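Long-range contact in Csc2 (Thermofilum pendens, PDB 4TXD), which probably binds CRISPR RNA as the Cas7-family backbone subunit of a type I-D interference complex, and carries a bound zinc ion: residues L66-T78 with Q227-T239. Numbering follows the deposited sequence.
Sequences LLRTEGAGTINMT and QALFSEVHVEPGT
Glu-232 swings CG to the side opposite its own N (chi1 177°) and runs out extended, which brings its carboxylate alongside Arg-68, whose chain bends at chi3 to lay the guanidinium next to it. OE1 of Glu-232 sits 2.9 Å from Arg-68 NH1 but over a face of the guanidinium, the two planes 61° apart, so charge rather than a directed N-H joins them. A water bonded to OE1 also accepts a weak bond from Arg-68 NE. The other oxygen, OE2, takes the NE2-H of His-234 in the ring plane at 2.6 Å, through its anti lone pair. A long, forked acid suits this place, and an alanine here would probably leave Arg-68 without its countercharge and set the His-234 ring freer to turn. Beside it, in one of its two conformers, Leu-66 brings CD2 obliquely against the His-234 ring. These four side chains share one face of a small antiparallel sheet of three strands, 65-68 in the middle between 232-235 and 274-275, set apart from the large sheet of the RRM-type fold. Leu-67 and Val-233 form a hydrogen-bonded pair, N to O both ways, and turn to the other face. There Leu-67 also reaches Val-235, CD1 to CG2 at 3.8 Å, branched aliphatics filling a buried layer. Where the chain comes back to begin strand 77-82, Asn-76 suits its buried site because its amide both gives and takes: ND2 donates to Phe-230 O at 2.8 Å, nearly head-on to the carbonyl, while OD1 accepts from Lys-96. Met-77, flexible enough to bend at chi2 and chi3, lays CG over a face of the Phe-230 ring, 3.7 Å from its centroid, with SD farther out above that face in a Met-aromatic contact.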
loop_
_atom_site.group_PDB
_atom_site.type_symbol
_atom_site.label_atom_id
_atom_site.label_comp_id
_atom_site.label_asym_id
_atom_site.label_seq_id
_atom_site.Cartn_x
_atom_site.Cartn_y
_atom_site.Cartn_z
ATOM N N LEU A 66 9.662 -13.642 9.110
ATOM C CA LEU A 66 9.893 -13.270 10.501
ATOM C C LEU A 66 9.051 -12.047 10.856
ATOM O O LEU A 66 9.153 -11.008 10.206
ATOM C CB LEU A 66 11.377 -12.993 10.749
ATOM C CG LEU A 66 12.386 -13.985 10.165
ATOM C CD1 LEU A 66 13.811 -13.581 10.525
ATOM C CD2 LEU A 66 12.094 -15.406 10.623
ATOM N N LEU A 67 8.272 -12.125 11.730
ATOM C CA LEU A 67 7.452 -11.095 12.347
ATOM C C LEU A 67 8.017 -10.632 13.693
ATOM O O LEU A 67 8.295 -11.412 14.520
ATOM C CB LEU A 67 6.007 -11.528 12.538
ATOM C CG LEU A 67 5.226 -11.976 11.312
ATOM C CD1 LEU A 67 3.837 -12.486 11.629
ATOM C CD2 LEU A 67 5.171 -10.881 10.284
ATOM N N ARG A 68 8.153 -9.336 13.847
ATOM C CA ARG A 68 8.617 -8.747 15.087
ATOM C C ARG A 68 7.708 -7.628 15.521
ATOM O O ARG A 68 7.295 -6.859 14.735
ATOM C CB ARG A 68 9.998 -8.168 14.926
ATOM C CG ARG A 68 11.026 -9.149 14.522
ATOM C CD ARG A 68 12.360 -8.463 14.414
ATOM N NE ARG A 68 13.292 -8.989 15.358
ATOM C CZ ARG A 68 14.257 -9.833 15.042
ATOM N NH1 ARG A 68 15.068 -10.275 15.970
ATOM N NH2 ARG A 68 14.404 -10.228 13.799
ATOM N N THR A 69 7.392 -7.588 16.798
ATOM C CA THR A 69 6.603 -6.475 17.327
ATOM C C THR A 69 7.406 -5.180 17.242
ATOM O O THR A 69 8.627 -5.221 17.203
ATOM C CB THR A 69 6.191 -6.724 18.788
ATOM O OG1 THR A 69 7.349 -7.123 19.531
ATOM C CG2 THR A 69 5.146 -7.828 18.854
ATOM N N GLU A 70 6.724 -4.038 17.199
ATOM C CA GLU A 70 7.406 -2.745 17.251
ATOM C C GLU A 70 6.716 -1.783 18.211
ATOM O O GLU A 70 6.008 -0.870 17.783
ATOM C CB GLU A 70 7.478 -2.101 15.867
ATOM C CG GLU A 70 8.885 -1.729 15.425
ATOM C CD GLU A 70 9.597 -2.871 14.721
ATOM O OE1 GLU A 70 10.291 -3.661 15.400
ATOM O OE2 GLU A 70 9.462 -2.976 13.484
ATOM N N GLY A 71 6.922 -1.984 19.507
ATOM C CA GLY A 71 6.361 -1.080 20.496
ATOM C C GLY A 71 5.093 -1.608 21.135
ATOM O O GLY A 71 4.416 -2.475 20.570
ATOM N N ALA A 72 4.782 -1.080 22.317
ATOM C CA ALA A 72 3.605 -1.483 23.076
ATOM C C ALA A 72 2.366 -1.529 22.190
ATOM O O ALA A 72 2.166 -0.669 21.327
ATOM C CB ALA A 72 3.378 -0.532 24.266
ATOM N N GLY A 73 1.559 -2.564 22.387
ATOM C CA GLY A 73 0.300 -2.692 21.686
ATOM C C GLY A 73 0.378 -3.306 20.296
ATOM O O GLY A 73 -0.662 -3.623 19.727
ATOM N N THR A 74 1.575 -3.476 19.735
ATOM C CA THR A 74 1.671 -4.118 18.407
ATOM C C THR A 74 1.611 -5.643 18.523
ATOM O O THR A 74 2.056 -6.226 19.514
ATOM C CB THR A 74 2.960 -3.733 17.643
ATOM O OG1 THR A 74 4.112 -4.103 18.404
ATOM C CG2 THR A 74 2.991 -2.230 17.346
ATOM N N ILE A 75 1.057 -6.297 17.512
ATOM C CA ILE A 75 0.812 -7.726 17.630
ATOM C C ILE A 75 1.274 -8.492 16.402
ATOM O O ILE A 75 1.341 -7.939 15.305
ATOM C CB ILE A 75 -0.685 -8.035 17.854
ATOM C CG1 ILE A 75 -1.506 -7.618 16.640
ATOM C CG2 ILE A 75 -1.205 -7.365 19.169
ATOM C CD1 ILE A 75 -2.934 -8.125 16.678
ATOM N N ASN A 76 1.605 -9.761 16.620
ATOM C CA ASN A 76 1.971 -10.695 15.550
ATOM C C ASN A 76 1.013 -11.875 15.434
ATOM O O ASN A 76 1.066 -12.636 14.466
ATOM C CB ASN A 76 3.379 -11.246 15.785
ATOM C CG ASN A 76 4.463 -10.188 15.632
ATOM O OD1 ASN A 76 4.369 -9.287 14.788
ATOM N ND2 ASN A 76 5.504 -10.294 16.456
ATOM N N MET A 77 0.182 -12.061 16.454
ATOM C CA MET A 77 -0.737 -13.194 16.497
ATOM C C MET A 77 -2.109 -12.681 16.889
ATOM O O MET A 77 -2.230 -11.780 17.726
ATOM C CB MET A 77 -0.287 -14.268 17.504
ATOM C CG MET A 77 1.050 -14.900 17.218
ATOM S SD MET A 77 1.031 -15.954 15.741
ATOM C CE MET A 77 0.232 -17.430 16.341
ATOM N N THR A 78 -3.139 -13.280 16.310
ATOM C CA THR A 78 -4.494 -12.848 16.594
ATOM C C THR A 78 -5.445 -14.029 16.441
ATOM O O THR A 78 -5.111 -15.025 15.817
ATOM C CB THR A 78 -4.924 -11.692 15.661
ATOM O OG1 THR A 78 -6.118 -11.091 16.169
ATOM C CG2 THR A 78 -5.170 -12.199 14.218
ATOM N N GLN A 227 6.287 -19.720 25.975
ATOM C CA GLN A 227 5.586 -20.106 24.746
ATOM C C GLN A 227 4.634 -19.027 24.209
ATOM O O GLN A 227 4.541 -18.822 22.992
ATOM C CB GLN A 227 4.799 -21.406 24.990
ATOM C CG GLN A 227 3.934 -21.881 23.809
ATOM C CD GLN A 227 2.510 -21.310 23.812
ATOM O OE1 GLN A 227 1.874 -21.199 24.865
ATOM N NE2 GLN A 227 2.010 -20.941 22.625
ATOM N N ALA A 228 3.924 -18.340 25.104
ATOM C CA ALA A 228 2.899 -17.393 24.676
ATOM C C ALA A 228 3.444 -15.993 24.387
ATOM O O ALA A 228 2.677 -15.058 24.102
ATOM C CB ALA A 228 1.782 -17.324 25.723
ATOM N N LEU A 229 4.749 -15.832 24.430
ATOM C CA LEU A 229 5.351 -14.571 24.060
ATOM C C LEU A 229 5.611 -14.508 22.558
ATOM O O LEU A 229 6.375 -15.270 22.038
ATOM C CB LEU A 229 6.636 -14.321 24.822
ATOM C CG LEU A 229 7.442 -13.106 24.431
ATOM C CD1 LEU A 229 6.641 -11.843 24.586
ATOM C CD2 LEU A 229 8.763 -13.028 25.157
ATOM N N PHE A 230 4.937 -13.590 21.893
ATOM C CA PHE A 230 5.005 -13.533 20.432
ATOM C C PHE A 230 5.701 -12.271 19.939
ATOM O O PHE A 230 5.399 -11.764 18.863
ATOM C CB PHE A 230 3.588 -13.649 19.838
ATOM C CG PHE A 230 2.909 -14.949 20.172
ATOM C CD1 PHE A 230 3.480 -16.158 19.802
ATOM C CD2 PHE A 230 1.700 -14.966 20.860
ATOM C CE1 PHE A 230 2.863 -17.371 20.111
ATOM C CE2 PHE A 230 1.081 -16.169 21.166
ATOM C CZ PHE A 230 1.660 -17.372 20.795
ATOM N N SER A 231 6.635 -11.757 20.735
ATOM C CA SER A 231 7.461 -10.633 20.305
ATOM C C SER A 231 8.162 -10.955 18.969
ATOM O O SER A 231 8.381 -10.082 18.132
ATOM C CB SER A 231 8.495 -10.299 21.376
ATOM O OG SER A 231 9.203 -11.477 21.731
ATOM N N GLU A 232 8.480 -12.217 18.769
ATOM C CA GLU A 232 9.030 -12.696 17.518
ATOM C C GLU A 232 8.358 -14.005 17.085
ATOM O O GLU A 232 8.170 -14.863 17.858
ATOM C CB GLU A 232 10.546 -12.859 17.586
ATOM C CG GLU A 232 11.127 -13.429 16.333
ATOM C CD GLU A 232 12.630 -13.254 16.196
ATOM O OE1 GLU A 232 13.198 -12.326 16.733
ATOM O OE2 GLU A 232 13.236 -14.069 15.525
ATOM N N VAL A 233 7.983 -14.072 15.832
ATOM C CA VAL A 233 7.296 -15.204 15.282
ATOM C C VAL A 233 7.915 -15.630 13.970
ATOM O O VAL A 233 8.152 -14.837 13.146
ATOM C CB VAL A 233 5.819 -14.887 15.036
ATOM C CG1 VAL A 233 5.124 -16.051 14.406
ATOM C CG2 VAL A 233 5.133 -14.506 16.316
ATOM N N HIS A 234 8.131 -16.916 13.817
ATOM C CA HIS A 234 8.650 -17.444 12.581
ATOM C C HIS A 234 7.569 -18.191 11.844
ATOM O O HIS A 234 7.193 -19.240 12.245
ATOM C CB HIS A 234 9.843 -18.347 12.831
ATOM C CG HIS A 234 10.988 -17.654 13.480
ATOM N ND1 HIS A 234 12.088 -18.311 13.963
ATOM C CD2 HIS A 234 11.194 -16.352 13.727
ATOM C CE1 HIS A 234 12.926 -17.436 14.472
ATOM N NE2 HIS A 234 12.407 -16.241 14.340
ATOM N N VAL A 235 7.078 -17.587 10.785
ATOM C CA VAL A 235 5.985 -18.142 9.992
ATOM C C VAL A 235 6.554 -19.106 8.936
ATOM O O VAL A 235 7.520 -18.775 8.241
ATOM C CB VAL A 235 5.183 -17.021 9.311
ATOM C CG1 VAL A 235 3.996 -17.586 8.548
ATOM C CG2 VAL A 235 4.720 -15.994 10.360
ATOM N N GLU A 236 5.968 -20.295 8.830
ATOM C CA GLU A 236 6.553 -21.353 7.992
ATOM C C GLU A 236 6.281 -21.132 6.510
ATOM O O GLU A 236 5.267 -20.574 6.149
ATOM C CB GLU A 236 6.031 -22.727 8.440
ATOM C CG GLU A 236 6.619 -23.128 9.784
ATOM C CD GLU A 236 5.989 -24.347 10.382
ATOM O OE1 GLU A 236 4.944 -24.798 9.869
ATOM O OE2 GLU A 236 6.558 -24.856 11.366
ATOM N N PRO A 237 7.212 -21.577 5.647
ATOM C CA PRO A 237 7.068 -21.433 4.190
ATOM C C PRO A 237 5.723 -21.974 3.726
ATOM O O PRO A 237 5.247 -22.968 4.272
ATOM C CB PRO A 237 8.219 -22.273 3.635
ATOM C CG PRO A 237 9.274 -22.224 4.724
ATOM C CD PRO A 237 8.505 -22.163 6.039
ATOM N N GLY A 238 5.101 -21.308 2.763
ATOM C CA GLY A 238 3.828 -21.758 2.222
ATOM C C GLY A 238 2.591 -21.201 2.912
ATOM O O GLY A 238 1.498 -21.285 2.369
ATOM N N THR A 239 2.750 -20.649 4.115
ATOM C CA THR A 239 1.631 -20.027 4.815
ATOM C C THR A 239 1.019 -18.951 3.940
ATOM O O THR A 239 1.738 -18.121 3.382
ATOM C CB THR A 239 2.080 -19.388 6.156
ATOM O OG1 THR A 239 2.615 -20.402 7.019
ATOM C CG2 THR A 239 0.925 -18.673 6.842
HETATM O O HOH W 1 15.526 -13.334 14.570
HETATM O O HOH W 2 13.133 -10.147 18.059
#